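Local coordinates for Alr1585 protein (Nostoc sp., PDB 5C2I) that is a haem-containing DyP-type peroxidase that forms a tetramer and probably oxidises dyes and related substrates with hydrogen peroxide, at residues Y103-I108 / E147-V152; P110-G115 / D241-T246; K117-G122 / G251-Y256; S402-A405 / N409-Q412. The protein carries 1 engineered substitution. All coordinates share one frame; numbering follows the deposited sequence.

Contact 1 (Y103-I108 / E147-V152); sequences YEYLEI and EIHALV
A classic beta bulge opens strand 150-156, in the DyP dimeric alpha+beta barrel domain, and its first residue, H149, packs against Y105 at the end of helix 100-105. H149 and A150 both face L48 of strand 42-50, which is the evidence for the bulge. Between the two segments the contact is a single pair of side chains that run roughly perpendicular to each other. CB of Y105 sits over one face of the imidazole, 4.1 Å from the H149 ring centroid and 13° off the ring normal, a CH-pi contact. The phenol follows at a slant: the ring planes lie 32° apart, and CD2 of Y105 comes within 3.8 Å of H149 CE1. With CG anti to the backbone N (chi1 175°), Y105 turns its ring toward H149, across the imidazole, and its OH is hydrogen-bonded to the carbonyl O of K51. Beyond H149 the tyrosine also meets the ring of F50 and touches V58 of helix 55-68. The imidazole rotation is fixed from two ends, ND1 being paired with the backbone N of F50 and NE2 with the carboxylate of E147. A leucine here would probably leave E147 without its ring N-H mate and deprive Y105 of the flat surface under its CB. The bond from H149 NE2 to E147 OE2 measures 2.8 Å; the acceptor lies nearly in the imidazole plane, and the N-H approaches the oxygen on its anti side.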
loop_
_atom_site.group_PDB
_atom_site.type_symbol
_atom_site.label_atom_id
_atom_site.label_comp_id
_atom_site.label_asym_id
_atom_site.label_seq_id
_atom_site.Cartn_x
_atom_site.Cartn_y
_atom_site.Cartn_z
ATOM N N TYR A 103 -8.317 17.466 -42.394
ATOM C CA TYR A 103 -9.464 17.601 -43.293
ATOM C C TYR A 103 -9.025 17.815 -44.725
ATOM O O TYR A 103 -9.584 17.216 -45.646
ATOM C CB TYR A 103 -10.383 18.750 -42.847
ATOM C CG TYR A 103 -11.449 18.338 -41.818
ATOM C CD1 TYR A 103 -12.693 17.842 -42.234
ATOM C CD2 TYR A 103 -11.223 18.483 -40.450
ATOM C CE1 TYR A 103 -13.681 17.505 -41.294
ATOM C CE2 TYR A 103 -12.183 18.113 -39.509
ATOM C CZ TYR A 103 -13.412 17.625 -39.948
ATOM O OH TYR A 103 -14.345 17.249 -39.006
ATOM N N GLU A 104 -7.996 18.626 -44.918
ATOM C CA GLU A 104 -7.482 18.862 -46.274
ATOM C C GLU A 104 -6.901 17.586 -46.866
ATOM O O GLU A 104 -7.143 17.295 -48.034
ATOM C CB GLU A 104 -6.475 19.998 -46.286
ATOM C CG GLU A 104 -7.107 21.346 -46.030
ATOM C CD GLU A 104 -6.037 22.440 -46.088
ATOM O OE1 GLU A 104 -5.053 22.419 -45.337
ATOM O OE2 GLU A 104 -6.135 23.319 -46.920
ATOM N N TYR A 105 -6.118 16.858 -46.064
ATOM C CA TYR A 105 -5.560 15.571 -46.490
ATOM C C TYR A 105 -6.683 14.624 -46.964
ATOM O O TYR A 105 -6.535 13.955 -47.980
ATOM C CB TYR A 105 -4.763 14.897 -45.354
ATOM C CG TYR A 105 -4.322 13.529 -45.779
ATOM C CD1 TYR A 105 -5.161 12.439 -45.612
ATOM C CD2 TYR A 105 -3.104 13.335 -46.397
ATOM C CE1 TYR A 105 -4.780 11.180 -46.066
ATOM C CE2 TYR A 105 -2.703 12.088 -46.834
ATOM C CZ TYR A 105 -3.548 11.010 -46.667
ATOM O OH TYR A 105 -3.157 9.748 -47.129
ATOM N N LEU A 106 -7.791 14.632 -46.244
ATOM C CA LEU A 106 -8.939 13.811 -46.542
ATOM C C LEU A 106 -9.800 14.312 -47.703
ATOM O O LEU A 106 -10.815 13.718 -48.015
ATOM C CB LEU A 106 -9.790 13.631 -45.266
ATOM C CG LEU A 106 -9.090 12.829 -44.175
ATOM C CD1 LEU A 106 -9.908 12.917 -42.885
ATOM C CD2 LEU A 106 -8.845 11.385 -44.581
ATOM N N GLU A 107 -9.360 15.370 -48.386
ATOM C CA GLU A 107 -10.048 15.894 -49.578
ATOM C C GLU A 107 -11.500 16.273 -49.287
ATOM O O GLU A 107 -12.399 16.123 -50.128
ATOM C CB GLU A 107 -9.938 14.932 -50.767
ATOM C CG GLU A 107 -8.506 14.554 -51.078
ATOM C CD GLU A 107 -8.345 13.532 -52.192
ATOM O OE1 GLU A 107 -9.310 12.824 -52.539
ATOM O OE2 GLU A 107 -7.234 13.467 -52.711
ATOM N N ILE A 108 -11.694 16.865 -48.115
ATOM C CA ILE A 108 -12.965 17.492 -47.754
ATOM C C ILE A 108 -12.941 18.953 -48.248
ATOM O O ILE A 108 -12.018 19.720 -47.921
ATOM C CB ILE A 108 -13.167 17.458 -46.226
ATOM C CG1 ILE A 108 -13.130 16.009 -45.695
ATOM C CG2 ILE A 108 -14.453 18.169 -45.836
ATOM C CD1 ILE A 108 -14.154 15.067 -46.277
ATOM N N GLU A 147 3.627 18.680 -39.569
ATOM C CA GLU A 147 2.247 18.941 -39.902
ATOM C C GLU A 147 1.427 17.768 -39.308
ATOM O O GLU A 147 1.661 16.619 -39.627
ATOM C CB GLU A 147 2.046 19.029 -41.417
ATOM C CG GLU A 147 0.596 19.256 -41.797
ATOM C CD GLU A 147 0.383 19.445 -43.289
ATOM O OE1 GLU A 147 1.004 20.372 -43.851
ATOM O OE2 GLU A 147 -0.443 18.702 -43.884
ATOM N N ILE A 148 0.555 18.095 -38.377
ATOM C CA ILE A 148 -0.243 17.100 -37.695
ATOM C C ILE A 148 -1.628 17.063 -38.324
ATOM O O ILE A 148 -2.271 18.103 -38.482
ATOM C CB ILE A 148 -0.313 17.420 -36.211
ATOM C CG1 ILE A 148 1.087 17.295 -35.605
ATOM C CG2 ILE A 148 -1.303 16.510 -35.497
ATOM C CD1 ILE A 148 1.162 17.797 -34.166
ATOM N N HIS A 149 -2.062 15.861 -38.671
ATOM C CA HIS A 149 -3.383 15.654 -39.263
ATOM C C HIS A 149 -4.465 15.255 -38.291
ATOM O O HIS A 149 -5.647 15.554 -38.481
ATOM C CB HIS A 149 -3.290 14.608 -40.387
ATOM C CG HIS A 149 -2.481 15.053 -41.571
ATOM N ND1 HIS A 149 -1.923 14.179 -42.466
ATOM C CD2 HIS A 149 -2.131 16.291 -42.005
ATOM C CE1 HIS A 149 -1.270 14.844 -43.398
ATOM N NE2 HIS A 149 -1.384 16.128 -43.142
ATOM N N ALA A 150 -4.076 14.508 -37.258
ATOM C CA ALA A 150 -5.036 13.881 -36.382
ATOM C C ALA A 150 -4.429 13.489 -35.065
ATOM O O ALA A 150 -3.195 13.387 -34.937
ATOM C CB ALA A 150 -5.633 12.655 -37.073
ATOM N N LEU A 151 -5.297 13.279 -34.083
ATOM C CA LEU A 151 -4.909 12.790 -32.790
ATOM C C LEU A 151 -5.811 11.595 -32.473
ATOM O O LEU A 151 -7.050 11.721 -32.468
ATOM C CB LEU A 151 -5.047 13.882 -31.746
ATOM C CG LEU A 151 -4.913 13.499 -30.242
ATOM C CD1 LEU A 151 -3.592 12.844 -29.861
ATOM C CD2 LEU A 151 -5.166 14.723 -29.360
ATOM N N VAL A 152 -5.188 10.482 -32.105
ATOM C CA VAL A 152 -5.889 9.352 -31.520
ATOM C C VAL A 152 -5.664 9.378 -29.998
ATOM O O VAL A 152 -4.532 9.447 -29.523
ATOM C CB VAL A 152 -5.348 8.053 -32.107
ATOM C CG1 VAL A 152 -6.000 6.855 -31.484
ATOM C CG2 VAL A 152 -5.565 8.035 -33.607
#

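Contact 2 (P110-G115 / D241-T246); sequences PFQIPG and DPNGNT
Q112 and N243 exchange two hydrogen bonds, one using the glutamine backbone and one its side chain. The amide ND2 of N243 donates to the carbonyl O of Q112 at 2.8 Å, while NE2 of Q112 returns a bond to N243 OD1 at 2.9 Å. The second bond is almost straight (174° at the hydrogen), and its acceptor lies in the plane of the Q112 amide, although the donor stands tilted from the carbonyl plane of N243. The two amide planes are 61° apart, so the pair is not coplanar. The chain of Q112 bends at chi2 (-61°), which turns its amide back toward N243; its CB lies 3.4 Å from N243 OD1. A water extends the link, accepting from Q112 NE2 at 3.0 Å and donating to the P242 carbonyl O. P242 adds its ring, CG lying 3.7 Å from Q112 O.

Further out, a type I turn from D241 to G244 presents N243. Within it D241 OD1 accepts from the backbone N of N243 at 2.9 Å, an Asx turn, and OD2 of D241 is held by S460. Q112 itself ends the 3-10 segment 110-112, and R120 binds the carbonyls of I113 and P114. OD1 and ND2 of N243 thus each have a partner of complementary polarity on Q112, which joins two loops distant in sequence through directional, uncharged bonds.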
loop_
_atom_site.group_PDB
_atom_site.type_symbol
_atom_site.label_atom_id
_atom_site.label_comp_id
_atom_site.label_asym_id
_atom_site.label_seq_id
_atom_site.Cartn_x
_atom_site.Cartn_y
_atom_site.Cartn_z
ATOM N N PRO A 110 -13.250 22.896 -48.680
ATOM C CA PRO A 110 -13.108 23.990 -47.688
ATOM C C PRO A 110 -14.389 24.436 -47.019
ATOM O O PRO A 110 -14.418 24.608 -45.802
ATOM C CB PRO A 110 -12.466 25.141 -48.490
ATOM C CG PRO A 110 -11.823 24.487 -49.643
ATOM C CD PRO A 110 -12.512 23.183 -49.917
ATOM N N PHE A 111 -15.444 24.610 -47.783
ATOM C CA PHE A 111 -16.701 25.016 -47.241
ATOM C C PHE A 111 -17.279 24.018 -46.233
ATOM O O PHE A 111 -18.133 24.400 -45.427
ATOM C CB PHE A 111 -17.705 25.298 -48.380
ATOM C CG PHE A 111 -18.927 26.039 -47.919
ATOM C CD1 PHE A 111 -18.867 27.424 -47.660
ATOM C CD2 PHE A 111 -20.139 25.369 -47.709
ATOM C CE1 PHE A 111 -19.995 28.111 -47.200
ATOM C CE2 PHE A 111 -21.267 26.060 -47.247
ATOM C CZ PHE A 111 -21.193 27.429 -46.998
ATOM N N GLN A 112 -16.870 22.744 -46.305
ATOM C CA GLN A 112 -17.325 21.673 -45.393
ATOM C C GLN A 112 -16.393 21.430 -44.199
ATOM O O GLN A 112 -16.630 20.555 -43.365
ATOM C CB GLN A 112 -17.484 20.343 -46.158
ATOM C CG GLN A 112 -18.548 20.479 -47.215
ATOM C CD GLN A 112 -19.937 20.822 -46.680
ATOM O OE1 GLN A 112 -20.556 21.728 -47.174
ATOM N NE2 GLN A 112 -20.421 20.098 -45.672
ATOM N N ILE A 113 -15.296 22.155 -44.163
ATOM C CA ILE A 113 -14.364 22.027 -43.045
ATOM C C ILE A 113 -14.958 22.848 -41.899
ATOM O O ILE A 113 -15.464 23.927 -42.121
ATOM C CB ILE A 113 -12.955 22.492 -43.468
ATOM C CG1 ILE A 113 -12.423 21.516 -44.555
ATOM C CG2 ILE A 113 -11.993 22.615 -42.278
ATOM C CD1 ILE A 113 -11.065 21.865 -45.112
ATOM N N PRO A 114 -14.895 22.333 -40.666
ATOM C CA PRO A 114 -15.362 23.131 -39.537
ATOM C C PRO A 114 -14.896 24.581 -39.599
ATOM O O PRO A 114 -13.721 24.852 -39.922
ATOM C CB PRO A 114 -14.823 22.359 -38.305
ATOM C CG PRO A 114 -14.813 20.922 -38.785
ATOM C CD PRO A 114 -14.369 21.022 -40.227
ATOM N N GLY A 115 -15.814 25.492 -39.275
ATOM C CA GLY A 115 -15.627 26.899 -39.528
ATOM C C GLY A 115 -14.829 27.728 -38.544
ATOM O O GLY A 115 -14.485 28.866 -38.862
ATOM N N ASP A 241 -21.766 19.130 -36.408
ATOM C CA ASP A 241 -20.761 18.649 -37.338
ATOM C C ASP A 241 -21.334 18.883 -38.761
ATOM O O ASP A 241 -22.296 18.237 -39.153
ATOM C CB ASP A 241 -20.474 17.183 -37.100
ATOM C CG ASP A 241 -19.416 16.614 -38.059
ATOM O OD1 ASP A 241 -19.031 17.299 -39.044
ATOM O OD2 ASP A 241 -18.968 15.485 -37.775
ATOM N N PRO A 242 -20.733 19.812 -39.537
ATOM C CA PRO A 242 -21.288 20.066 -40.890
ATOM C C PRO A 242 -21.323 18.822 -41.785
ATOM O O PRO A 242 -22.048 18.828 -42.755
ATOM C CB PRO A 242 -20.350 21.106 -41.505
ATOM C CG PRO A 242 -19.114 21.062 -40.698
ATOM C CD PRO A 242 -19.416 20.435 -39.353
ATOM N N ASN A 243 -20.597 17.758 -41.452
ATOM C CA ASN A 243 -20.600 16.502 -42.273
ATOM C C ASN A 243 -21.147 15.309 -41.505
ATOM O O ASN A 243 -20.926 14.142 -41.895
ATOM C CB ASN A 243 -19.171 16.198 -42.685
ATOM C CG ASN A 243 -18.531 17.379 -43.383
ATOM O OD1 ASN A 243 -19.000 17.840 -44.431
ATOM N ND2 ASN A 243 -17.478 17.912 -42.770
ATOM N N GLY A 244 -21.866 15.548 -40.405
ATOM C CA GLY A 244 -22.524 14.442 -39.704
ATOM C C GLY A 244 -23.662 13.869 -40.531
ATOM O O GLY A 244 -24.111 14.510 -41.453
ATOM N N ASN A 245 -24.139 12.668 -40.208
ATOM C CA ASN A 245 -25.208 11.999 -40.962
ATOM C C ASN A 245 -26.508 11.746 -40.175
ATOM O O ASN A 245 -27.328 10.890 -40.590
ATOM C CB ASN A 245 -24.665 10.663 -41.401
ATOM C CG ASN A 245 -23.568 10.845 -42.404
ATOM O OD1 ASN A 245 -23.707 11.674 -43.339
ATOM N ND2 ASN A 245 -22.497 10.080 -42.265
ATOM N N THR A 246 -26.717 12.445 -39.056
ATOM C CA THR A 246 -27.948 12.255 -38.248
ATOM C C THR A 246 -28.534 13.619 -38.094
ATOM O O THR A 246 -27.926 14.628 -38.524
ATOM C CB THR A 246 -27.740 11.614 -36.850
ATOM O OG1 THR A 246 -27.174 12.557 -35.924
ATOM C CG2 THR A 246 -26.831 10.369 -36.923
HETATM O O HOH W 1 -23.007 20.970 -44.489
#

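Contact 3 (K117-G122 / G251-Y256); sequences KPFRMG and GSYLVY
The short helix 117-121 rests on strand 250-261 through an aromatic pair, F119 and Y253, where an element of the N-terminal DyP barrel domain meets the antiparallel sheet of the C-terminal part. The apolar contact comes first. Y253 brings the CD1-CE1 side of its ring over one face of F119, CE1 standing 3.7 Å from F119 CG and 3.8 Å from F119 CB. The ring planes are inclined at 56° and the centroids are 5.5 Å apart, an oblique meeting that fits neither a stack nor a T-shape. The first torsion of F119, with CG anti to the backbone N (chi1 161°), sends the phenyl group off the helix toward the strand. F457 of strand 448-458 touches both rings, and P114 also packs on both, so the pair belongs to a larger buried apolar cluster. An alanine in place of F119 would probably open a gap beside CE1 of Y253 and leave the tyrosine ring freer to tilt.

Polar bonds hold the two backbones and the phenol end. Strand pairing on two sides holds the backbone of 251-256, with Y253 joined to Q390 and L254 to F456. In the helix, M121 N bonds K117 O and G122 N bonds P118 O. D116 ties both partners together: its OD1 accepts from the backbone N of F119, and its own backbone N is hydrogen-bonded to the phenol OH of Y253.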
loop_
_atom_site.group_PDB
_atom_site.type_symbol
_atom_site.label_atom_id
_atom_site.label_comp_id
_atom_site.label_asym_id
_atom_site.label_seq_id
_atom_site.Cartn_x
_atom_site.Cartn_y
_atom_site.Cartn_z
ATOM N N LYS A 117 -12.301 29.891 -36.700
ATOM C CA LYS A 117 -11.130 30.521 -37.368
ATOM C C LYS A 117 -9.770 30.073 -36.810
ATOM O O LYS A 117 -8.860 29.748 -37.590
ATOM C CB LYS A 117 -11.236 32.060 -37.391
ATOM C CG LYS A 117 -12.306 32.624 -38.291
ATOM C CD LYS A 117 -12.275 34.156 -38.221
ATOM C CE LYS A 117 -13.080 34.816 -39.327
ATOM N NZ LYS A 117 -14.366 34.112 -39.576
ATOM N N PRO A 118 -9.603 30.038 -35.473
ATOM C CA PRO A 118 -8.324 29.556 -34.976
ATOM C C PRO A 118 -8.074 28.113 -35.435
ATOM O O PRO A 118 -6.945 27.772 -35.815
ATOM C CB PRO A 118 -8.498 29.641 -33.457
ATOM C CG PRO A 118 -9.410 30.841 -33.294
ATOM C CD PRO A 118 -10.366 30.749 -34.434
ATOM N N PHE A 119 -9.100 27.284 -35.379
ATOM C CA PHE A 119 -8.967 25.870 -35.822
ATOM C C PHE A 119 -8.449 25.820 -37.263
ATOM O O PHE A 119 -7.509 25.082 -37.552
ATOM C CB PHE A 119 -10.326 25.153 -35.686
ATOM C CG PHE A 119 -10.430 23.904 -36.506
ATOM C CD1 PHE A 119 -9.875 22.740 -36.059
ATOM C CD2 PHE A 119 -11.034 23.927 -37.754
ATOM C CE1 PHE A 119 -9.984 21.567 -36.814
ATOM C CE2 PHE A 119 -11.160 22.770 -38.510
ATOM C CZ PHE A 119 -10.615 21.591 -38.054
ATOM N N ARG A 120 -9.011 26.658 -38.134
ATOM C CA ARG A 120 -8.545 26.715 -39.542
ATOM C C ARG A 120 -7.141 27.261 -39.711
ATOM O O ARG A 120 -6.356 26.778 -40.537
ATOM C CB ARG A 120 -9.482 27.519 -40.372
ATOM C CG ARG A 120 -10.810 26.826 -40.550
ATOM C CD ARG A 120 -11.629 27.594 -41.545
ATOM N NE ARG A 120 -12.736 26.789 -41.962
ATOM C CZ ARG A 120 -13.438 26.985 -43.042
ATOM N NH1 ARG A 120 -13.191 28.003 -43.822
ATOM N NH2 ARG A 120 -14.430 26.177 -43.284
ATOM N N MET A 121 -6.791 28.221 -38.900
ATOM C CA MET A 121 -5.468 28.810 -38.986
ATOM C C MET A 121 -4.385 27.829 -38.513
ATOM O O MET A 121 -3.290 27.817 -39.046
ATOM C CB MET A 121 -5.446 30.114 -38.176
ATOM C CG MET A 121 -6.283 31.202 -38.844
ATOM S SD MET A 121 -6.700 32.529 -37.718
ATOM C CE MET A 121 -5.235 33.598 -37.905
ATOM N N GLY A 122 -4.677 27.063 -37.467
ATOM C CA GLY A 122 -3.683 26.187 -36.854
ATOM C C GLY A 122 -2.873 26.917 -35.779
ATOM O O GLY A 122 -2.689 28.125 -35.837
ATOM N N GLY A 251 -20.091 17.865 -32.596
ATOM C CA GLY A 251 -18.699 17.744 -32.233
ATOM C C GLY A 251 -18.296 18.921 -31.336
ATOM O O GLY A 251 -19.159 19.683 -30.855
ATOM N N SER A 252 -16.995 19.038 -31.093
ATOM C CA SER A 252 -16.436 20.093 -30.264
ATOM C C SER A 252 -15.025 20.362 -30.692
ATOM O O SER A 252 -14.371 19.511 -31.292
ATOM C CB SER A 252 -16.490 19.702 -28.770
ATOM O OG SER A 252 -16.064 20.799 -27.942
ATOM N N TYR A 253 -14.548 21.579 -30.413
ATOM C CA TYR A 253 -13.189 21.969 -30.737
ATOM C C TYR A 253 -12.252 21.730 -29.562
ATOM O O TYR A 253 -12.546 22.114 -28.437
ATOM C CB TYR A 253 -13.129 23.445 -31.137
ATOM C CG TYR A 253 -13.803 23.744 -32.445
ATOM C CD1 TYR A 253 -13.155 23.441 -33.660
ATOM C CD2 TYR A 253 -15.075 24.294 -32.501
ATOM C CE1 TYR A 253 -13.784 23.671 -34.869
ATOM C CE2 TYR A 253 -15.687 24.603 -33.711
ATOM C CZ TYR A 253 -15.025 24.290 -34.899
ATOM O OH TYR A 253 -15.645 24.565 -36.102
ATOM N N LEU A 254 -11.135 21.077 -29.860
ATOM C CA LEU A 254 -10.124 20.730 -28.910
ATOM C C LEU A 254 -8.911 21.645 -29.046
ATOM O O LEU A 254 -8.369 21.819 -30.150
ATOM C CB LEU A 254 -9.681 19.283 -29.102
ATOM C CG LEU A 254 -8.495 18.805 -28.260
ATOM C CD1 LEU A 254 -8.779 18.771 -26.785
ATOM C CD2 LEU A 254 -7.997 17.439 -28.738
ATOM N N VAL A 255 -8.449 22.181 -27.935
ATOM C CA VAL A 255 -7.150 22.849 -27.844
ATOM C C VAL A 255 -6.241 21.863 -27.107
ATOM O O VAL A 255 -6.597 21.406 -26.017
ATOM C CB VAL A 255 -7.266 24.137 -27.013
ATOM C CG1 VAL A 255 -5.870 24.690 -26.648
ATOM C CG2 VAL A 255 -8.080 25.185 -27.734
ATOM N N TYR A 256 -5.102 21.529 -27.693
ATOM C CA TYR A 256 -4.084 20.655 -27.076
ATOM C C TYR A 256 -2.784 21.436 -26.995
ATOM O O TYR A 256 -2.321 21.941 -28.018
ATOM C CB TYR A 256 -3.890 19.378 -27.920
ATOM C CG TYR A 256 -3.061 18.304 -27.260
ATOM C CD1 TYR A 256 -1.687 18.508 -26.938
ATOM C CD2 TYR A 256 -3.606 17.106 -26.943
ATOM C CE1 TYR A 256 -0.956 17.532 -26.302
ATOM C CE2 TYR A 256 -2.860 16.099 -26.346
ATOM C CZ TYR A 256 -1.553 16.317 -26.005
ATOM O OH TYR A 256 -0.838 15.321 -25.413
#

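Contact 4 (S402-A405 / N409-Q412); sequences SRWA and NFVQ
F410 swings its ring onto W404 with CG anti to the backbone N (chi1 -179°), whereas W404 carries its indole with CG beside the backbone N and anti to the carbonyl carbon (chi1 -70°). The result is an offset stack between the phenyl ring and the five-membered part of the indole, with centroids 3.9 Å apart and planes inclined by only 13°. W404 CD1 lies over the centre of the phenyl face, and its distance to F410 CZ is 3.2 Å, a tight approach for two carbons. From the indole's side the overlap is displaced toward the rim: F410 CE1 and CZ lie near the pyrrole nitrogen, with CZ 3.4 Å from W404 NE1. The opposite face of the phenyl is covered by CB of V411, which sits 3.8 Å above its plane; a cis peptide joins F410 to V411. F410 is therefore sandwiched between the indole and its own sequence neighbour. The R403 carbonyl O adds a contact at 3.6 Å from F410 CB.

The stack closes a short connection, since three residues separate the two segments. NZ of K333 is hydrogen-bonded to the carbonyl oxygens of both W404 and F410 and so bridges the helix end and the loop. The side chain of W404 is about 7 Å from the bound haem and also meets the rings of F399 and H360. The pair thus packs the end of helix 397-405, with its pi-type turn at 402-405, against the loop leading to strand 428-431, while F410 touches T340 of helix 339-343.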
loop_
_atom_site.group_PDB
_atom_site.type_symbol
_atom_site.label_atom_id
_atom_site.label_comp_id
_atom_site.label_asym_id
_atom_site.label_seq_id
_atom_site.Cartn_x
_atom_site.Cartn_y
_atom_site.Cartn_z
ATOM N N SER A 402 -5.423 35.226 -24.125
ATOM C CA SER A 402 -4.941 36.458 -24.720
ATOM C C SER A 402 -5.531 37.729 -24.119
ATOM O O SER A 402 -4.850 38.757 -24.069
ATOM C CB SER A 402 -5.116 36.429 -26.252
ATOM O OG SER A 402 -6.477 36.607 -26.627
ATOM N N ARG A 403 -6.783 37.669 -23.678
ATOM C CA ARG A 403 -7.482 38.857 -23.182
ATOM C C ARG A 403 -7.540 38.922 -21.672
ATOM O O ARG A 403 -7.721 40.002 -21.091
ATOM C CB ARG A 403 -8.906 38.910 -23.766
ATOM C CG ARG A 403 -8.957 38.818 -25.302
ATOM C CD ARG A 403 -8.807 40.162 -25.969
ATOM N NE ARG A 403 -9.869 41.121 -25.596
ATOM C CZ ARG A 403 -10.962 41.409 -26.318
ATOM N NH1 ARG A 403 -11.190 40.816 -27.489
ATOM N NH2 ARG A 403 -11.845 42.302 -25.852
ATOM N N TRP A 404 -7.467 37.781 -21.010
ATOM C CA TRP A 404 -7.570 37.716 -19.538
ATOM C C TRP A 404 -6.224 37.422 -18.866
ATOM O O TRP A 404 -5.704 38.266 -18.125
ATOM C CB TRP A 404 -8.636 36.705 -19.102
ATOM C CG TRP A 404 -10.050 37.165 -19.411
ATOM C CD1 TRP A 404 -10.444 38.398 -19.907
ATOM C CD2 TRP A 404 -11.265 36.438 -19.144
ATOM N NE1 TRP A 404 -11.811 38.433 -20.012
ATOM C CE2 TRP A 404 -12.330 37.252 -19.531
ATOM C CE3 TRP A 404 -11.535 35.179 -18.618
ATOM C CZ2 TRP A 404 -13.685 36.844 -19.393
ATOM C CZ3 TRP A 404 -12.868 34.753 -18.513
ATOM C CH2 TRP A 404 -13.919 35.582 -18.898
ATOM N N ALA A 405 -5.647 36.268 -19.152
ATOM C CA ALA A 405 -4.401 35.870 -18.512
ATOM C C ALA A 405 -3.203 36.773 -18.839
ATOM O O ALA A 405 -2.513 37.249 -17.931
ATOM C CB ALA A 405 -4.089 34.408 -18.787
ATOM N N ASN A 409 -3.478 44.854 -17.864
ATOM C CA ASN A 409 -4.579 45.707 -17.456
ATOM C C ASN A 409 -5.930 44.984 -17.384
ATOM O O ASN A 409 -6.977 45.620 -17.310
ATOM C CB ASN A 409 -4.660 46.932 -18.353
ATOM C CG ASN A 409 -3.447 47.837 -18.183
ATOM O OD1 ASN A 409 -2.721 47.756 -17.166
ATOM N ND2 ASN A 409 -3.279 48.746 -19.111
ATOM N N PHE A 410 -5.886 43.652 -17.297
ATOM C CA PHE A 410 -7.101 42.903 -17.007
ATOM C C PHE A 410 -7.038 42.283 -15.605
ATOM O O PHE A 410 -6.055 41.632 -15.277
ATOM C CB PHE A 410 -7.349 41.773 -18.032
ATOM C CG PHE A 410 -8.624 41.009 -17.746
ATOM C CD1 PHE A 410 -9.833 41.510 -18.171
ATOM C CD2 PHE A 410 -8.623 39.897 -16.917
ATOM C CE1 PHE A 410 -11.035 40.874 -17.842
ATOM C CE2 PHE A 410 -9.805 39.260 -16.569
ATOM C CZ PHE A 410 -11.020 39.748 -17.033
ATOM N N VAL A 411 -8.102 42.335 -14.807
ATOM C CA VAL A 411 -9.376 43.036 -15.074
ATOM C C VAL A 411 -9.277 44.528 -14.811
ATOM O O VAL A 411 -10.132 45.288 -15.251
ATOM C CB VAL A 411 -10.526 42.441 -14.195
ATOM C CG1 VAL A 411 -10.350 42.802 -12.718
ATOM C CG2 VAL A 411 -11.888 42.897 -14.719
ATOM N N GLN A 412 -8.243 44.964 -14.097
ATOM C CA GLN A 412 -8.056 46.408 -13.897
ATOM C C GLN A 412 -6.608 46.793 -14.203
ATOM O O GLN A 412 -5.718 45.921 -14.282
ATOM C CB GLN A 412 -8.559 46.854 -12.517
ATOM C CG GLN A 412 -7.860 46.303 -11.320
ATOM C CD GLN A 412 -8.206 47.088 -10.037
ATOM O OE1 GLN A 412 -9.303 47.659 -9.901
ATOM N NE2 GLN A 412 -7.262 47.116 -9.094
#

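Contacts 1, 2 and 3 form one connected region on the same side of the chain's centre, their centres 12 to 14 Å apart. Their three first segments, from helix 100-105 to helix 117-121, precede the three second segments, which come in the same order, so the contacts cross along the chain. Y103 touches P114 of contact 2 and F119 of contact 3, making the three continuous. Contact 1 lies within the N-terminal DyP barrel domain; contacts 2 and 3 knit it to the C-terminal part, away from the haem. Contact 4 comes later, its centre 22 Å from that of contact 3 and about 34 Å from the others, packing beside the haem within the C-terminal part.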